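Local coordinates for putative pyrroline carboxylate reductase (Streptococcus pyogenes, PDB 2AHR) that catalyses the NAD(P)H-dependent reduction of 1-pyrroline-5-carboxylate to L-proline, the last step of proline biosynthesis, at the interface of chains A and B. Residues are numbered along the deposited sequence; one frame, centred on the assembly and turned at random. Chains: chain A/B, putative pyrroline carboxylate reductase.

Contact 1: the interface of chains A and B. Residues chain A 123, 151, 161, 165; chain B 192, 195-196, 199.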
loop_
_atom_site.group_PDB
_atom_site.type_symbol
_atom_site.label_atom_id
_atom_site.label_comp_id
_atom_site.label_asym_id
_atom_site.label_seq_id
_atom_site.Cartn_x
_atom_site.Cartn_y
_atom_site.Cartn_z
ATOM N N SER A 123 -25.769 -3.663 -27.235
ATOM C CA SER A 123 -24.902 -4.691 -27.787
ATOM C C SER A 123 -25.299 -6.007 -27.135
ATOM O O SER A 123 -24.913 -6.275 -25.993
ATOM C CB SER A 123 -23.426 -4.383 -27.528
ATOM O OG SER A 123 -23.122 -3.063 -27.943
ATOM N N PHE A 151 -24.833 -10.107 -31.315
ATOM C CA PHE A 151 -23.595 -10.864 -31.372
ATOM C C PHE A 151 -23.859 -12.364 -31.131
ATOM O O PHE A 151 -24.448 -12.744 -30.112
ATOM C CB PHE A 151 -22.623 -10.334 -30.317
ATOM C CG PHE A 151 -22.081 -8.961 -30.613
ATOM C CD1 PHE A 151 -20.843 -8.807 -31.241
ATOM C CD2 PHE A 151 -22.824 -7.818 -30.289
ATOM C CE1 PHE A 151 -20.334 -7.530 -31.525
ATOM C CE2 PHE A 151 -22.337 -6.540 -30.564
ATOM C CZ PHE A 151 -21.094 -6.391 -31.181
ATOM N N PHE A 161 -18.986 -11.779 -21.833
ATOM C CA PHE A 161 -19.823 -10.812 -22.566
ATOM C C PHE A 161 -20.676 -10.001 -21.586
ATOM O O PHE A 161 -20.883 -8.801 -21.789
ATOM C CB PHE A 161 -20.715 -11.488 -23.617
ATOM C CG PHE A 161 -21.405 -10.510 -24.547
ATOM C CD1 PHE A 161 -20.872 -10.239 -25.807
ATOM C CD2 PHE A 161 -22.586 -9.873 -24.177
ATOM C CE1 PHE A 161 -21.513 -9.339 -26.703
ATOM C CE2 PHE A 161 -23.228 -8.960 -25.055
ATOM C CZ PHE A 161 -22.689 -8.701 -26.313
ATOM N N ALA A 165 -20.278 -6.002 -21.995
ATOM C CA ALA A 165 -21.312 -5.229 -22.707
ATOM C C ALA A 165 -22.516 -4.907 -21.856
ATOM O O ALA A 165 -23.181 -3.884 -22.095
ATOM C CB ALA A 165 -21.763 -5.968 -23.954
ATOM N N LYS B 192 -12.676 -8.874 -31.462
ATOM C CA LYS B 192 -14.043 -9.033 -31.021
ATOM C C LYS B 192 -14.351 -8.249 -29.724
ATOM O O LYS B 192 -15.363 -7.525 -29.653
ATOM C CB LYS B 192 -14.367 -10.516 -30.864
ATOM C CG LYS B 192 -15.859 -10.790 -30.606
ATOM C CD LYS B 192 -16.735 -10.093 -31.649
ATOM C CE LYS B 192 -16.727 -10.867 -32.985
ATOM N NZ LYS B 192 -17.414 -10.091 -34.060
ATOM N N GLU B 195 -14.464 -4.598 -30.523
ATOM C CA GLU B 195 -15.662 -4.227 -31.264
ATOM C C GLU B 195 -16.858 -4.043 -30.304
ATOM O O GLU B 195 -17.555 -3.031 -30.356
ATOM C CB GLU B 195 -15.953 -5.271 -32.347
ATOM C CG GLU B 195 -17.306 -5.087 -33.034
ATOM C CD GLU B 195 -17.625 -6.174 -34.053
ATOM O OE1 GLU B 195 -17.264 -7.358 -33.866
ATOM O OE2 GLU B 195 -18.272 -5.831 -35.056
ATOM N N ILE B 196 -17.046 -5.017 -29.411
ATOM C CA ILE B 196 -18.112 -4.982 -28.399
ATOM C C ILE B 196 -17.977 -3.757 -27.476
ATOM O O ILE B 196 -18.954 -3.001 -27.284
ATOM C CB ILE B 196 -18.109 -6.272 -27.538
ATOM C CG1 ILE B 196 -18.417 -7.502 -28.399
ATOM C CG2 ILE B 196 -19.060 -6.151 -26.317
ATOM C CD1 ILE B 196 -17.998 -8.817 -27.712
ATOM N N GLN B 199 -18.412 -0.203 -29.245
ATOM C CA GLN B 199 -19.814 -0.003 -29.603
ATOM C C GLN B 199 -20.641 0.336 -28.357
ATOM O O GLN B 199 -21.542 1.182 -28.414
ATOM C CB GLN B 199 -20.342 -1.273 -30.277
ATOM C CG GLN B 199 -21.812 -1.195 -30.671
ATOM C CD GLN B 199 -22.325 -2.509 -31.257
ATOM O OE1 GLN B 199 -21.818 -2.972 -32.302
ATOM N NE2 GLN B 199 -23.338 -3.106 -30.607
#
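B:Ile196 presses its branches against A:Phe151, A:Phe161 and A:Ala165 in the dimer interface of pyrroline-5-carboxylate reductase, where helix 190-210 of one subunit meets strand 148-152 and helix 158-185 of the other. From CB the side chain forks. The CG2 branch lies against the methyl of A:Ala165, B:Ile196 CG2 to A:Ala165 CB 3.6 Å. B:Ile196 CG1, set anti to the carbonyl carbon (chi1 -64°), rests over one face of the A:Phe151 ring near its rim, 3.7 Å from A:Phe151 CE1. Beyond it, CD1 reaches the CD1-CE1 side of the A:Phe161 ring, with 3.7 Å between B:Ile196 CD1 and A:Phe161 CE1.

The far rim of A:Phe151 meets the amide of B:Gln199, and B:Gln199 NE2 lies in the ring plane at the edge, 3.6 Å from A:Phe151 CE2. B:Gln199 NE2 also donates a bent hydrogen bond to the hydroxyl OG of A:Ser123 (2.7 Å, 126° at H), with the oxygen well out of the amide plane. At CE1 of A:Phe151 the carboxylate of B:Glu195 stands almost perpendicular to the ring. B:Glu195 OE1 is tied by a salt bridge to B:Lys192 NZ at 2.7 Å, which would steady the carboxylate beside the aromatic rim.

Contact 2: the interface of chains A and B. Residues chain A 204, 207-208, 218-219, 222; chain B 169-170, 173.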
loop_
_atom_site.group_PDB
_atom_site.type_symbol
_atom_site.label_atom_id
_atom_site.label_comp_id
_atom_site.label_asym_id
_atom_site.label_seq_id
_atom_site.Cartn_x
_atom_site.Cartn_y
_atom_site.Cartn_z
ATOM N N SER A 204 -14.511 10.165 -29.553
ATOM C CA SER A 204 -13.308 9.343 -29.486
ATOM C C SER A 204 -13.595 7.931 -29.936
ATOM O O SER A 204 -12.818 7.329 -30.675
ATOM C CB SER A 204 -12.756 9.315 -28.051
ATOM O OG SER A 204 -12.202 10.577 -27.743
ATOM N N ASN A 207 -14.299 7.840 -33.641
ATOM C CA ASN A 207 -13.002 7.857 -34.340
ATOM C C ASN A 207 -12.336 6.471 -34.329
ATOM O O ASN A 207 -11.923 5.972 -35.373
ATOM C CB ASN A 207 -12.066 8.933 -33.745
ATOM C CG ASN A 207 -10.965 9.383 -34.717
ATOM O OD1 ASN A 207 -10.160 10.272 -34.393
ATOM N ND2 ASN A 207 -10.922 8.785 -35.893
ATOM N N LEU A 208 -12.251 5.845 -33.153
ATOM C CA LEU A 208 -11.704 4.492 -33.061
ATOM C C LEU A 208 -12.407 3.480 -33.975
ATOM O O LEU A 208 -11.751 2.683 -34.653
ATOM C CB LEU A 208 -11.736 3.981 -31.624
ATOM C CG LEU A 208 -11.096 2.604 -31.356
ATOM C CD1 LEU A 208 -9.608 2.579 -31.656
ATOM C CD2 LEU A 208 -11.328 2.206 -29.935
ATOM N N PHE A 218 -3.654 5.419 -31.445
ATOM C CA PHE A 218 -4.218 6.726 -31.098
ATOM C C PHE A 218 -3.510 7.362 -29.886
ATOM O O PHE A 218 -3.204 8.565 -29.871
ATOM C CB PHE A 218 -5.713 6.592 -30.776
ATOM C CG PHE A 218 -6.604 6.558 -31.991
ATOM C CD1 PHE A 218 -6.958 7.744 -32.646
ATOM C CD2 PHE A 218 -7.120 5.344 -32.465
ATOM C CE1 PHE A 218 -7.794 7.719 -33.772
ATOM C CE2 PHE A 218 -7.957 5.313 -33.584
ATOM C CZ PHE A 218 -8.294 6.494 -34.236
ATOM N N ILE A 219 -3.262 6.571 -28.855
ATOM C CA ILE A 219 -2.502 7.091 -27.713
ATOM C C ILE A 219 -1.173 7.676 -28.167
ATOM O O ILE A 219 -0.810 8.776 -27.736
ATOM C CB ILE A 219 -2.354 6.050 -26.590
ATOM C CG1 ILE A 219 -3.724 5.816 -25.945
ATOM C CG2 ILE A 219 -1.325 6.513 -25.537
ATOM C CD1 ILE A 219 -3.812 4.598 -25.013
ATOM N N ILE A 222 -1.695 11.041 -29.823
ATOM C CA ILE A 222 -2.142 12.061 -28.876
ATOM C C ILE A 222 -1.031 12.541 -27.895
ATOM O O ILE A 222 -1.015 13.712 -27.482
ATOM C CB ILE A 222 -3.410 11.579 -28.121
ATOM C CG1 ILE A 222 -4.583 11.444 -29.098
ATOM C CG2 ILE A 222 -3.790 12.527 -26.981
ATOM C CD1 ILE A 222 -5.698 10.518 -28.624
ATOM N N PRO B 169 -9.032 12.001 -24.714
ATOM C CA PRO B 169 -9.176 10.880 -25.631
ATOM C C PRO B 169 -8.138 9.778 -25.368
ATOM O O PRO B 169 -8.471 8.607 -25.477
ATOM C CB PRO B 169 -8.968 11.509 -27.014
ATOM C CG PRO B 169 -9.373 12.920 -26.848
ATOM C CD PRO B 169 -8.947 13.282 -25.445
ATOM N N ALA B 170 -6.912 10.140 -25.035
ATOM C CA ALA B 170 -5.897 9.123 -24.688
ATOM C C ALA B 170 -6.321 8.332 -23.467
ATOM O O ALA B 170 -6.102 7.134 -23.403
ATOM C CB ALA B 170 -4.543 9.763 -24.447
ATOM N N TYR B 173 -9.145 5.967 -24.517
ATOM C CA TYR B 173 -8.594 4.784 -25.193
ATOM C C TYR B 173 -7.855 3.819 -24.256
ATOM O O TYR B 173 -7.872 2.609 -24.468
ATOM C CB TYR B 173 -7.668 5.208 -26.341
ATOM C CG TYR B 173 -8.367 5.988 -27.453
ATOM C CD1 TYR B 173 -9.600 5.547 -27.983
ATOM C CD2 TYR B 173 -7.792 7.162 -27.982
ATOM C CE1 TYR B 173 -10.261 6.283 -29.004
ATOM C CE2 TYR B 173 -8.444 7.898 -28.997
ATOM C CZ TYR B 173 -9.667 7.442 -29.500
ATOM O OH TYR B 173 -10.293 8.155 -30.502
HETATM O O HOH W 1 -9.393 10.454 -31.573
#
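B:Tyr173 reaches from helix 158-185 to A:Ser204 and A:Phe218, lodging its ring between helices 190-210 and 215-222 of the partner in the helical dimerisation region of this pyrroline-5-carboxylate reductase. The apolar flank is closely packed. A:Phe218 CB sits against the CD2-CE2 side of the tyrosine, 3.5 Å from B:Tyr173 CE2, and its ring turns one face toward the phenol OH, which lies near the rim. The A:Phe218 ring is set there with CG beside the backbone N (chi1 -82°). A:Leu208 CB touches the other side of the phenol, 3.8 Å from B:Tyr173 CE1. The CG1-CD1 arm of A:Ile219 runs antiparallel to the tyrosine, beside B:Tyr173 CB, while A:Ile222 divides its branches: A:Ile222 CD1 meets B:Pro169 CB at 3.8 Å, and CG2 meets the methyl of B:Ala170.

At the phenol tip the contact turns polar, with a direct hydrogen bond and, beside it, a looser link through water. B:Tyr173 OH donates to the backbone carbonyl O of A:Ser204 at 2.7 Å, tilted 24° from the carbonyl plane and well off the carbonyl axis, at 114° at the oxygen. B:Tyr173 OH also pairs with the oxygen of water 1 at 2.7 Å. Lying in the tyrosine ring plane, water 1 links onward to the amide OD1 of A:Asn207 at 2.9 Å.

Contact 3: the interface of chains A and B. Residues chain A 114, 116, 165, 168-169, 172; chain B 200, 204.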
loop_
_atom_site.group_PDB
_atom_site.type_symbol
_atom_site.label_atom_id
_atom_site.label_comp_id
_atom_site.label_asym_id
_atom_site.label_seq_id
_atom_site.Cartn_x
_atom_site.Cartn_y
_atom_site.Cartn_z
ATOM N N ASN A 114 -27.978 -4.618 -22.971
ATOM C CA ASN A 114 -27.592 -3.592 -22.005
ATOM C C ASN A 114 -28.537 -2.410 -22.095
ATOM O O ASN A 114 -29.392 -2.382 -22.982
ATOM C CB ASN A 114 -26.123 -3.181 -22.186
ATOM C CG ASN A 114 -25.857 -2.489 -23.511
ATOM O OD1 ASN A 114 -26.708 -1.761 -24.038
ATOM N ND2 ASN A 114 -24.671 -2.698 -24.053
ATOM N N ASN A 116 -28.537 0.437 -23.215
ATOM C CA ASN A 116 -28.523 1.192 -24.459
ATOM C C ASN A 116 -29.651 0.769 -25.408
ATOM O O ASN A 116 -29.964 1.467 -26.379
ATOM C CB ASN A 116 -27.132 1.124 -25.084
ATOM C CG ASN A 116 -26.078 1.740 -24.190
ATOM O OD1 ASN A 116 -26.343 2.727 -23.511
ATOM N ND2 ASN A 116 -24.903 1.140 -24.140
ATOM N N ALA A 165 -20.278 -6.002 -21.995
ATOM C CA ALA A 165 -21.312 -5.229 -22.707
ATOM C C ALA A 165 -22.516 -4.907 -21.856
ATOM O O ALA A 165 -23.181 -3.884 -22.095
ATOM C CB ALA A 165 -21.763 -5.968 -23.954
ATOM N N SER A 168 -20.709 -3.089 -18.387
ATOM C CA SER A 168 -19.763 -2.008 -18.654
ATOM C C SER A 168 -20.345 -0.586 -18.774
ATOM O O SER A 168 -19.640 0.369 -18.506
ATOM C CB SER A 168 -18.870 -2.344 -19.857
ATOM O OG SER A 168 -19.623 -2.337 -21.067
ATOM N N PRO A 169 -21.608 -0.423 -19.247
ATOM C CA PRO A 169 -22.146 0.950 -19.246
ATOM C C PRO A 169 -22.006 1.640 -17.889
ATOM O O PRO A 169 -21.734 2.829 -17.846
ATOM C CB PRO A 169 -23.617 0.756 -19.607
ATOM C CG PRO A 169 -23.605 -0.430 -20.505
ATOM C CD PRO A 169 -22.557 -1.374 -19.865
ATOM N N ILE A 172 -18.321 2.622 -17.590
ATOM C CA ILE A 172 -18.185 3.765 -18.466
ATOM C C ILE A 172 -18.733 5.030 -17.807
ATOM O O ILE A 172 -18.072 6.070 -17.835
ATOM C CB ILE A 172 -18.882 3.511 -19.816
ATOM C CG1 ILE A 172 -18.174 2.370 -20.566
ATOM C CG2 ILE A 172 -18.938 4.786 -20.670
ATOM C CD1 ILE A 172 -19.083 1.564 -21.490
ATOM N N THR B 200 -20.305 -0.307 -27.233
ATOM C CA THR B 200 -20.961 -0.035 -25.950
ATOM C C THR B 200 -20.635 1.371 -25.409
ATOM O O THR B 200 -21.540 2.104 -25.007
ATOM C CB THR B 200 -20.666 -1.150 -24.909
ATOM O OG1 THR B 200 -21.120 -2.399 -25.438
ATOM C CG2 THR B 200 -21.385 -0.901 -23.603
ATOM N N SER B 204 -23.475 4.104 -24.921
ATOM C CA SER B 204 -23.592 4.624 -23.557
ATOM C C SER B 204 -23.485 6.143 -23.530
ATOM O O SER B 204 -24.340 6.825 -22.941
ATOM C CB SER B 204 -22.474 4.054 -22.651
ATOM O OG SER B 204 -22.644 2.671 -22.473
#
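A:Asn116 and B:Ser204 meet through matching first torsions: CG of the asparagine (chi1 -62°) and OG of the serine (chi1 -67°) each lie beside their own backbone N, opposite the carbonyl carbon. The amide nitrogen ND2 of A:Asn116 then donates a nearly straight hydrogen bond to B:Ser204 OG at 3.2 Å, 167° at H, with the hydroxyl in the amide plane. B:Ser204 OG in turn donates within its helix to the backbone O of B:Thr200 at 2.8 Å, approaching above the carbonyl plane, so the hydroxyl is engaged both as acceptor and as donor.

One turn earlier, B:Thr200 offers its methyl rather than its hydroxyl to A:Ser168, with B:Thr200 CG2 3.4 Å from A:Ser168 OG. B:Thr200 CG2 also packs on the ring of A:Pro169, 3.8 Å from A:Pro169 CG. The A:Ile172 side chain crosses that of B:Thr200 at about a right angle, A:Ile172 CD1 lying 4.0 Å from B:Thr200 CG2. A:Asn114 passes alongside B:Thr200 without a hydrogen bond to it. Within chain A, A:Asn114 ND2 donates in plane to the backbone O of A:Ala165 at 2.7 Å, and A:Asn114 OD1 accepts the backbone N of A:Asn116 at 3.0 Å. From its loop, A:Asn114 thus ties the 3-10 helix 115-119 to helix 158-185 and positions A:Asn116. Against this braced corner, in the reductase's dimer interface, lies the middle of helix 190-210 of chain B.

Contact 1 and contact 3 are neighbours, their C-alpha centres about 9 Å apart. They share A:Ala165 and follow one another along helix 190-210 of chain B. The C-alpha centre of contact 2 lies about 19 Å from that of contact 1 and about 18 Å from that of contact 3, and there the roles reverse: chain A supplies helix 190-210 and chain B helix 158-185. A:Ser204 and B:Pro169 of contact 2 have B:Ser204 and A:Pro169 as counterparts in contact 3. Because the interface is two-fold symmetric, the paired helices interlock reciprocally, in keeping with a dimer unit within the deposited ten-chain assembly.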